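Local atomic coordinates of oxetanocin-like protein (Pyrococcus furiosus, PDB entry 1XX7), a protein that probably hydrolyses 2'-deoxyribonucleoside 5'-phosphates to deoxyribonucleosides and phosphate, acting as a metal-dependent HD-domain enzyme. Residues S42-V45 against A46-L50; I74-L77 against G78-I81; Q139-E142 against Y143-G147; F154-A157 against L158-L161. All coordinates share one frame; numbering follows the deposited sequence.

Interaction 1: S42-V45 against A46-L50; sequences SYRV and AFITL
The carbonyl oxygen of V45 is gripped twice by T49: the backbone N lies 2.8 Å from V45 O, and the hydroxyl OG1 donates to the same V45 O over 2.7 Å. The two donors come from opposite faces of the carbonyl plane, the hydroxyl standing above it rather than on a lone pair. T49 reaches this place because OG1 sits beside its own backbone N (chi1 -64°), turned back along the helix. One residue earlier, I48 N donates to R44 O at 2.7 Å; F47 N to Y43 O and A46 N to S42 O continue the i to i+4 ladder of an alpha helix, here part of helix 38-58. Packing lies outside this ladder. I48 lays CG1 only 3.1 Å from R44 O, and its CD1 meets R44 CG at 4.0 Å, the aliphatic root of an arginine whose head goes to D135 and, through NH1, to E142 in salt bridges. F47 CB approaches Y43 CE2 at 4.4 Å obliquely, while Y43 OH hydrogen-bonds to I73 O of the second subunit and the F47 side chain packs on L77 of that subunit. Every touching residue is buried, so the doubled acceptor matters: the T49 hydroxyl, set among A68, L69 and A72 of helix 65-74, has its proton satisfied inside its own helix, and a polar group is accommodated at an apolar helix interface.

Interaction 2: I74-L77 against G78-I81; sequences IHDL and GEAI. With NI (nickel (II) ion), chain G.
D76 and E79 run side by side beside the nickel ion, their carboxylate planes stacked and only 9° apart. The nickel ion is bound by D76 OD2 at 2.1 Å and by H75 NE2 at 2.3 Å; H41 and D132 complete the site, the H...HD...D set of an HD domain. E79 stands one step back: a water donates to D76 OD2 and to E79 OE1, each at 2.7 Å, bridging the second-shell acid to the first-shell one. The stack also brings like charges together, D76 OD1 to E79 OE2 at 3.9 Å, so the shared water and the metal probably offset part of the repulsion. With an alanine in place of E79 the bridging water would probably lose one of its two acceptors, and the metal-bound carboxylate of D76 its stacked neighbour. The backbone fixes these positions. E79 N donates to D76 O at 3.0 Å, closing a type I turn, and A80 N to L77 O follows; both donors stand well above the carbonyl planes, as in tight i to i+3 bonding. A second water ties H75 O to G78 N, and H75 ND1 is oriented by a bond to A72 O. The turn thus links helix 65-74 to helix 79-82: L77 packs on A16 of helix 10-18 and L103 of helix 95-106, while H75 and D76 face V45 and S42 of helix 38-58.

Interaction 3: Q139-E142 against Y143-G147; sequences QAYE and YELSG
Q139 and Y143 make the chief flat-group contact: the amide nitrogen NE2 stands over the centre of the Y143 ring, 3.2 Å above its plane, with the amide turned 45° to it. A bend at chi2 (60°) folds the glutamine back over the face, and its CG touches CE2 of Y143 at 3.5 Å. The polar ends are taken by others, Q139 OE1 by K20 NZ of the second subunit and Y143 OH by E36 N. In the backbone, Y143 N to Q139 O (2.8 Å), E144 N to A140 O and L145 N to Y141 O are regular i to i+4 bonds, whereas S146 N to E142 O is stretched to 3.5 Å and weak. There helix 123-145 stops, in a Schellman motif: G147, with phi 133°, turns N back to E144 O at 3.1 Å and, weakly, to Y143 O, and a side chain here would jam against the preceding carbonyl oxygen. Apolar contact is made by L145, whose CG lies over one face of the Y141 ring toward its rim and whose CD1 meets CZ of Y141 at 3.7 Å. E144 instead lays CG 3.2 Å from A140 O and sends OE2 to W155 NE1.

Interaction 4: F154-A157 against L158-L161; sequences FWNA and LEDL
L158 N reaches back three residues to W155 O at 3.1 Å, and E159 N to N156 O and D160 N to A157 O repeat the step, though both of these are weak. The spacing is that of a 3-10 turn, not of an alpha helix: 3-10 geometry at F154 and W155 runs into the weakly bonded helix 157-161 of this HD domain. The geometry of the first bond agrees: L158 N stands 55° out of the carbonyl plane of W155. Among the side chains, L158 CD1 comes up to the edge of the W155 indole, 4.4 Å from CE3 and near the ring plane, while L158 also packs on I174 and R178 of helix 171-179, and W155 on I137 of helix 123-145. N156 and E159 lie alongside each other, pointing the same way, with amide and carboxylate planes 11° apart and N156 CB 4.1 Å from E159 OE1. D160 folds its carboxylate back over the turn (chi1 -49°), bringing OD2 within 3.8 Å of A157 CA and within long, weak ion-pair range of K133 NZ. With an alanine in place of D160, K133 would probably lose that weak partner and the covering over A157 CA would be stripped away. Buried L161 lays its CG 3.6 Å from A157 O.

Overall arrangement
The four contacts follow one another along the chain within one all-helical HD domain. Interaction 1 lies on helix 38-58, interaction 2 in the turn between helices 65-74 and 79-82; their centres are 15 Å apart, yet they touch where V45 and S42 meet H75 beside the nickel ion. Interaction 3, at the end of helix 123-145, is joined to interaction 1 by the R44-E142 salt bridge and to interaction 4 by packing of Y141 and A140 on residues 154-155. Interactions 2 and 4 lie on opposite sides of the chain's centre, 22 Å apart. Helix 123-145 itself carries the nickel ligand D132, and helix 38-58 brings H41 to the same ion. Interactions 1, 2 and 3 also meet the second subunit.

Interaction 1: S42-V45 against A46-L50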
loop_
_atom_site.group_PDB
_atom_site.type_symbol
_atom_site.label_atom_id
_atom_site.label_comp_id
_atom_site.label_asym_id
_atom_site.label_seq_id
_atom_site.Cartn_x
_atom_site.Cartn_y
_atom_site.Cartn_z
ATOM N N SER A 42 -0.577 16.875 -10.576
ATOM C CA SER A 42 0.030 18.085 -11.107
ATOM C C SER A 42 0.936 17.869 -12.299
ATOM O O SER A 42 1.005 18.745 -13.193
ATOM C CB SER A 42 0.830 18.814 -10.030
ATOM O OG SER A 42 -0.005 19.277 -9.014
ATOM N N TYR A 43 1.626 16.733 -12.310
ATOM C CA TYR A 43 2.341 16.281 -13.491
ATOM C C TYR A 43 1.451 16.185 -14.732
ATOM O O TYR A 43 1.818 16.708 -15.820
ATOM C CB TYR A 43 3.019 14.914 -13.301
ATOM C CG TYR A 43 3.543 14.481 -14.628
ATOM C CD1 TYR A 43 4.646 15.138 -15.193
ATOM C CD2 TYR A 43 2.892 13.562 -15.375
ATOM C CE1 TYR A 43 5.096 14.822 -16.457
ATOM C CE2 TYR A 43 3.340 13.232 -16.667
ATOM C CZ TYR A 43 4.451 13.884 -17.181
ATOM O OH TYR A 43 4.911 13.620 -18.434
ATOM N N ARG A 44 0.332 15.456 -14.626
ATOM C CA ARG A 44 -0.531 15.265 -15.818
ATOM C C ARG A 44 -1.290 16.538 -16.198
ATOM O O ARG A 44 -1.600 16.750 -17.389
ATOM C CB ARG A 44 -1.481 14.074 -15.722
ATOM C CG ARG A 44 -1.927 13.630 -17.103
ATOM C CD ARG A 44 -2.590 12.300 -17.160
ATOM N NE ARG A 44 -3.849 12.311 -16.442
ATOM C CZ ARG A 44 -4.689 11.285 -16.366
ATOM N NH1 ARG A 44 -4.463 10.174 -17.053
ATOM N NH2 ARG A 44 -5.788 11.403 -15.645
ATOM N N VAL A 45 -1.567 17.386 -15.220
ATOM C CA VAL A 45 -2.132 18.725 -15.506
ATOM C C VAL A 45 -1.150 19.548 -16.428
ATOM O O VAL A 45 -1.595 20.155 -17.413
ATOM C CB VAL A 45 -2.481 19.522 -14.200
ATOM C CG1 VAL A 45 -2.861 20.973 -14.506
ATOM C CG2 VAL A 45 -3.615 18.854 -13.468
ATOM N N ALA A 46 0.152 19.550 -16.073
ATOM C CA ALA A 46 1.196 20.169 -16.881
ATOM C C ALA A 46 1.231 19.543 -18.253
ATOM O O ALA A 46 1.195 20.272 -19.275
ATOM C CB ALA A 46 2.561 20.068 -16.211
ATOM N N PHE A 47 1.221 18.192 -18.285
ATOM C CA PHE A 47 1.145 17.480 -19.550
ATOM C C PHE A 47 -0.074 17.863 -20.415
ATOM O O PHE A 47 0.043 18.022 -21.634
ATOM C CB PHE A 47 1.210 15.954 -19.365
ATOM C CG PHE A 47 1.119 15.203 -20.644
ATOM C CD1 PHE A 47 2.216 15.046 -21.440
ATOM C CD2 PHE A 47 -0.091 14.710 -21.101
ATOM C CE1 PHE A 47 2.110 14.362 -22.676
ATOM C CE2 PHE A 47 -0.174 14.032 -22.303
ATOM C CZ PHE A 47 0.936 13.848 -23.080
ATOM N N ILE A 48 -1.250 17.906 -19.803
ATOM C CA ILE A 48 -2.469 18.146 -20.546
ATOM C C ILE A 48 -2.454 19.593 -21.043
ATOM O O ILE A 48 -2.870 19.864 -22.170
ATOM C CB ILE A 48 -3.741 17.901 -19.683
ATOM C CG1 ILE A 48 -3.923 16.413 -19.408
ATOM C CG2 ILE A 48 -5.013 18.500 -20.370
ATOM C CD1 ILE A 48 -4.845 16.124 -18.278
ATOM N N THR A 49 -1.975 20.496 -20.195
ATOM C CA THR A 49 -1.839 21.922 -20.547
ATOM C C THR A 49 -1.012 22.113 -21.845
ATOM O O THR A 49 -1.417 22.850 -22.747
ATOM C CB THR A 49 -1.218 22.752 -19.363
ATOM O OG1 THR A 49 -2.091 22.730 -18.233
ATOM C CG2 THR A 49 -0.962 24.201 -19.777
ATOM N N LEU A 50 0.147 21.445 -21.899
ATOM C CA LEU A 50 1.000 21.389 -23.074
ATOM C C LEU A 50 0.255 20.885 -24.297
ATOM O O LEU A 50 0.263 21.525 -25.340
ATOM C CB LEU A 50 2.186 20.482 -22.794
ATOM C CG LEU A 50 3.244 20.283 -23.888
ATOM C CD1 LEU A 50 3.842 21.618 -24.283
ATOM C CD2 LEU A 50 4.312 19.386 -23.361
#

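Interaction 2: I74-L77 against G78-I81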
loop_
_atom_site.group_PDB
_atom_site.type_symbol
_atom_site.label_atom_id
_atom_site.label_comp_id
_atom_site.label_asym_id
_atom_site.label_seq_id
_atom_site.Cartn_x
_atom_site.Cartn_y
_atom_site.Cartn_z
ATOM N N ILE A 74 2.795 25.375 -10.593
ATOM C CA ILE A 74 2.624 25.950 -9.239
ATOM C C ILE A 74 1.184 25.828 -8.708
ATOM O O ILE A 74 0.935 26.093 -7.555
ATOM C CB ILE A 74 3.134 27.407 -9.162
ATOM C CG1 ILE A 74 2.351 28.337 -10.091
ATOM C CG2 ILE A 74 4.657 27.464 -9.537
ATOM C CD1 ILE A 74 1.099 28.900 -9.535
ATOM N N HIS A 75 0.236 25.400 -9.538
ATOM C CA HIS A 75 -1.161 25.663 -9.208
ATOM C C HIS A 75 -1.685 24.981 -7.919
ATOM O O HIS A 75 -2.548 25.545 -7.238
ATOM C CB HIS A 75 -2.049 25.405 -10.399
ATOM C CG HIS A 75 -2.533 24.008 -10.487
ATOM N ND1 HIS A 75 -1.760 22.990 -10.991
ATOM C CD2 HIS A 75 -3.696 23.446 -10.092
ATOM C CE1 HIS A 75 -2.424 21.853 -10.903
ATOM N NE2 HIS A 75 -3.608 22.102 -10.378
ATOM N N ASP A 76 -1.137 23.812 -7.564
ATOM C CA ASP A 76 -1.525 23.102 -6.345
ATOM C C ASP A 76 -0.366 23.014 -5.352
ATOM O O ASP A 76 -0.459 22.289 -4.367
ATOM C CB ASP A 76 -2.029 21.705 -6.682
ATOM C CG ASP A 76 -3.463 21.704 -7.174
ATOM O OD1 ASP A 76 -4.126 22.739 -7.089
ATOM O OD2 ASP A 76 -3.951 20.659 -7.646
ATOM N N LEU A 77 0.688 23.809 -5.569
ATOM C CA LEU A 77 1.855 23.772 -4.709
ATOM C C LEU A 77 1.583 24.267 -3.268
ATOM O O LEU A 77 2.244 23.822 -2.318
ATOM C CB LEU A 77 2.956 24.596 -5.343
ATOM C CG LEU A 77 4.368 24.510 -4.782
ATOM C CD1 LEU A 77 4.837 23.038 -4.471
ATOM C CD2 LEU A 77 5.284 25.192 -5.802
ATOM N N GLY A 78 0.601 25.165 -3.118
ATOM C CA GLY A 78 0.121 25.579 -1.806
ATOM C C GLY A 78 -0.451 24.437 -0.953
ATOM O O GLY A 78 -0.533 24.554 0.283
ATOM N N GLU A 79 -0.819 23.336 -1.616
ATOM C CA GLU A 79 -1.288 22.138 -0.934
ATOM C C GLU A 79 -0.171 21.390 -0.203
ATOM O O GLU A 79 -0.453 20.601 0.683
ATOM C CB GLU A 79 -2.047 21.216 -1.909
ATOM C CG GLU A 79 -3.221 21.943 -2.526
ATOM C CD GLU A 79 -4.181 21.087 -3.330
ATOM O OE1 GLU A 79 -3.851 19.949 -3.759
ATOM O OE2 GLU A 79 -5.281 21.602 -3.569
ATOM N N ALA A 80 1.090 21.667 -0.555
ATOM C CA ALA A 80 2.227 21.195 0.206
ATOM C C ALA A 80 2.133 21.610 1.658
ATOM O O ALA A 80 2.559 20.884 2.534
ATOM C CB ALA A 80 3.561 21.695 -0.410
ATOM N N ILE A 81 1.549 22.768 1.894
ATOM C CA ILE A 81 1.313 23.334 3.238
ATOM C C ILE A 81 -0.104 23.057 3.788
ATOM O O ILE A 81 -0.276 22.653 4.932
ATOM C CB ILE A 81 1.620 24.869 3.155
ATOM C CG1 ILE A 81 2.998 25.034 2.483
ATOM C CG2 ILE A 81 1.547 25.534 4.502
ATOM C CD1 ILE A 81 3.693 26.293 2.726
HETATM NI NI NI G . -5.135 20.627 -9.432
HETATM O O HOH W 1 -1.752 26.077 -4.553
HETATM O O HOH W 2 -4.869 18.806 -5.982
#

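Interaction 3: Q139-E142 against Y143-G147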
loop_
_atom_site.group_PDB
_atom_site.type_symbol
_atom_site.label_atom_id
_atom_site.label_comp_id
_atom_site.label_asym_id
_atom_site.label_seq_id
_atom_site.Cartn_x
_atom_site.Cartn_y
_atom_site.Cartn_z
ATOM N N GLN A 139 -9.058 10.639 -14.585
ATOM C CA GLN A 139 -8.631 9.831 -13.454
ATOM C C GLN A 139 -9.786 9.058 -12.836
ATOM O O GLN A 139 -9.616 7.910 -12.457
ATOM C CB GLN A 139 -7.927 10.681 -12.388
ATOM C CG GLN A 139 -7.264 9.831 -11.271
ATOM C CD GLN A 139 -6.228 8.891 -11.830
ATOM O OE1 GLN A 139 -5.225 9.336 -12.406
ATOM N NE2 GLN A 139 -6.475 7.578 -11.707
ATOM N N ALA A 140 -10.971 9.672 -12.807
ATOM C CA ALA A 140 -12.184 9.026 -12.296
ATOM C C ALA A 140 -12.572 7.831 -13.146
ATOM O O ALA A 140 -12.815 6.745 -12.601
ATOM C CB ALA A 140 -13.338 10.024 -12.165
ATOM N N TYR A 141 -12.524 7.999 -14.459
ATOM C CA TYR A 141 -12.702 6.896 -15.403
ATOM C C TYR A 141 -11.642 5.768 -15.201
ATOM O O TYR A 141 -11.960 4.593 -15.163
ATOM C CB TYR A 141 -12.680 7.465 -16.832
ATOM C CG TYR A 141 -12.419 6.437 -17.896
ATOM C CD1 TYR A 141 -13.456 5.622 -18.384
ATOM C CD2 TYR A 141 -11.143 6.256 -18.395
ATOM C CE1 TYR A 141 -13.217 4.666 -19.340
ATOM C CE2 TYR A 141 -10.882 5.282 -19.369
ATOM C CZ TYR A 141 -11.920 4.500 -19.838
ATOM O OH TYR A 141 -11.658 3.547 -20.787
ATOM N N GLU A 142 -10.376 6.141 -15.032
ATOM C CA GLU A 142 -9.321 5.154 -14.768
ATOM C C GLU A 142 -9.586 4.430 -13.466
ATOM O O GLU A 142 -9.394 3.241 -13.415
ATOM C CB GLU A 142 -7.944 5.818 -14.727
ATOM C CG GLU A 142 -7.569 6.387 -16.106
ATOM C CD GLU A 142 -6.334 7.211 -16.087
ATOM O OE1 GLU A 142 -5.221 6.667 -16.164
ATOM O OE2 GLU A 142 -6.461 8.405 -15.977
ATOM N N TYR A 143 -10.038 5.133 -12.415
ATOM C CA TYR A 143 -10.296 4.461 -11.135
ATOM C C TYR A 143 -11.517 3.547 -11.207
ATOM O O TYR A 143 -11.513 2.521 -10.601
ATOM C CB TYR A 143 -10.375 5.421 -9.936
ATOM C CG TYR A 143 -9.034 5.927 -9.456
ATOM C CD1 TYR A 143 -7.877 5.092 -9.443
ATOM C CD2 TYR A 143 -8.908 7.233 -8.997
ATOM C CE1 TYR A 143 -6.597 5.608 -9.003
ATOM C CE2 TYR A 143 -7.700 7.723 -8.520
ATOM C CZ TYR A 143 -6.540 6.916 -8.538
ATOM O OH TYR A 143 -5.400 7.494 -8.087
ATOM N N GLU A 144 -12.514 3.905 -12.002
ATOM C CA GLU A 144 -13.629 3.018 -12.305
ATOM C C GLU A 144 -13.222 1.719 -13.023
ATOM O O GLU A 144 -13.733 0.671 -12.699
ATOM C CB GLU A 144 -14.663 3.746 -13.136
ATOM C CG GLU A 144 -15.375 4.853 -12.354
ATOM C CD GLU A 144 -16.322 5.705 -13.211
ATOM O OE1 GLU A 144 -16.478 5.441 -14.428
ATOM O OE2 GLU A 144 -16.917 6.652 -12.656
ATOM N N LEU A 145 -12.301 1.799 -13.969
ATOM C CA LEU A 145 -11.740 0.622 -14.601
ATOM C C LEU A 145 -11.079 -0.385 -13.611
ATOM O O LEU A 145 -11.044 -1.569 -13.872
ATOM C CB LEU A 145 -10.727 1.063 -15.668
ATOM C CG LEU A 145 -11.231 1.710 -16.976
ATOM C CD1 LEU A 145 -10.025 1.921 -17.923
ATOM C CD2 LEU A 145 -12.253 0.808 -17.651
ATOM N N SER A 146 -10.556 0.111 -12.503
ATOM C CA SER A 146 -9.890 -0.704 -11.480
ATOM C C SER A 146 -10.829 -1.033 -10.334
ATOM O O SER A 146 -10.416 -1.679 -9.383
ATOM C CB SER A 146 -8.663 0.047 -10.897
ATOM O OG SER A 146 -7.736 0.259 -11.944
ATOM N N GLY A 147 -12.082 -0.553 -10.406
ATOM C CA GLY A 147 -13.134 -1.080 -9.581
ATOM C C GLY A 147 -14.055 -0.131 -8.853
ATOM O O GLY A 147 -15.084 -0.579 -8.316
#

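Interaction 4: F154-A157 against L158-L161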
loop_
_atom_site.group_PDB
_atom_site.type_symbol
_atom_site.label_atom_id
_atom_site.label_comp_id
_atom_site.label_asym_id
_atom_site.label_seq_id
_atom_site.Cartn_x
_atom_site.Cartn_y
_atom_site.Cartn_z
ATOM N N PHE A 154 -17.831 12.970 -10.145
ATOM C CA PHE A 154 -16.617 13.669 -10.580
ATOM C C PHE A 154 -16.750 14.112 -12.028
ATOM O O PHE A 154 -16.106 15.057 -12.463
ATOM C CB PHE A 154 -15.363 12.804 -10.363
ATOM C CG PHE A 154 -14.946 12.722 -8.932
ATOM C CD1 PHE A 154 -14.315 13.776 -8.324
ATOM C CD2 PHE A 154 -15.240 11.607 -8.168
ATOM C CE1 PHE A 154 -13.963 13.699 -6.967
ATOM C CE2 PHE A 154 -14.872 11.531 -6.840
ATOM C CZ PHE A 154 -14.243 12.554 -6.244
ATOM N N TRP A 155 -17.631 13.442 -12.751
ATOM C CA TRP A 155 -17.966 13.801 -14.116
ATOM C C TRP A 155 -18.770 15.099 -14.236
ATOM O O TRP A 155 -18.893 15.660 -15.329
ATOM C CB TRP A 155 -18.761 12.664 -14.713
ATOM C CG TRP A 155 -17.961 11.398 -14.777
ATOM C CD1 TRP A 155 -17.722 10.492 -13.761
ATOM C CD2 TRP A 155 -17.293 10.887 -15.932
ATOM N NE1 TRP A 155 -16.953 9.460 -14.225
ATOM C CE2 TRP A 155 -16.676 9.679 -15.556
ATOM C CE3 TRP A 155 -17.143 11.347 -17.250
ATOM C CZ2 TRP A 155 -15.922 8.929 -16.450
ATOM C CZ3 TRP A 155 -16.407 10.610 -18.123
ATOM C CH2 TRP A 155 -15.799 9.413 -17.728
ATOM N N ASN A 156 -19.324 15.573 -13.119
ATOM C CA ASN A 156 -20.086 16.813 -13.119
ATOM C C ASN A 156 -19.182 18.005 -13.447
ATOM O O ASN A 156 -19.677 19.080 -13.805
ATOM C CB ASN A 156 -20.816 17.029 -11.768
ATOM C CG ASN A 156 -21.920 15.993 -11.511
ATOM O OD1 ASN A 156 -22.454 15.385 -12.447
ATOM N ND2 ASN A 156 -22.272 15.799 -10.232
ATOM N N ALA A 157 -17.863 17.823 -13.333
ATOM C CA ALA A 157 -16.923 18.889 -13.686
ATOM C C ALA A 157 -16.921 19.190 -15.198
ATOM O O ALA A 157 -16.527 20.275 -15.582
ATOM C CB ALA A 157 -15.481 18.588 -13.169
ATOM N N LEU A 158 -17.359 18.250 -16.036
ATOM C CA LEU A 158 -17.576 18.555 -17.458
ATOM C C LEU A 158 -18.462 19.805 -17.621
ATOM O O LEU A 158 -18.160 20.677 -18.452
ATOM C CB LEU A 158 -18.222 17.395 -18.199
ATOM C CG LEU A 158 -17.344 16.298 -18.765
ATOM C CD1 LEU A 158 -18.199 15.123 -19.280
ATOM C CD2 LEU A 158 -16.459 16.830 -19.873
ATOM N N GLU A 159 -19.524 19.904 -16.813
ATOM C CA GLU A 159 -20.449 21.042 -16.879
ATOM C C GLU A 159 -19.747 22.373 -16.609
ATOM O O GLU A 159 -20.142 23.397 -17.142
ATOM C CB GLU A 159 -21.591 20.887 -15.863
ATOM C CG GLU A 159 -22.431 19.600 -15.978
ATOM C CD GLU A 159 -23.266 19.298 -14.704
ATOM O OE1 GLU A 159 -23.018 19.938 -13.640
ATOM O OE2 GLU A 159 -24.164 18.405 -14.774
ATOM N N ASP A 160 -18.722 22.355 -15.758
ATOM C CA ASP A 160 -17.989 23.580 -15.386
ATOM C C ASP A 160 -17.091 24.141 -16.532
ATOM O O ASP A 160 -16.658 25.291 -16.480
ATOM C CB ASP A 160 -17.076 23.345 -14.166
ATOM C CG ASP A 160 -17.767 22.647 -12.994
ATOM O OD1 ASP A 160 -19.011 22.404 -13.026
ATOM O OD2 ASP A 160 -17.014 22.338 -12.024
ATOM N N LEU A 161 -16.813 23.318 -17.549
ATOM C CA LEU A 161 -15.903 23.693 -18.647
ATOM C C LEU A 161 -16.515 24.624 -19.666
ATOM O O LEU A 161 -15.830 25.528 -20.164
ATOM C CB LEU A 161 -15.402 22.441 -19.363
ATOM C CG LEU A 161 -14.668 21.479 -18.442
ATOM C CD1 LEU A 161 -14.059 20.398 -19.260
ATOM C CD2 LEU A 161 -13.646 22.240 -17.647
#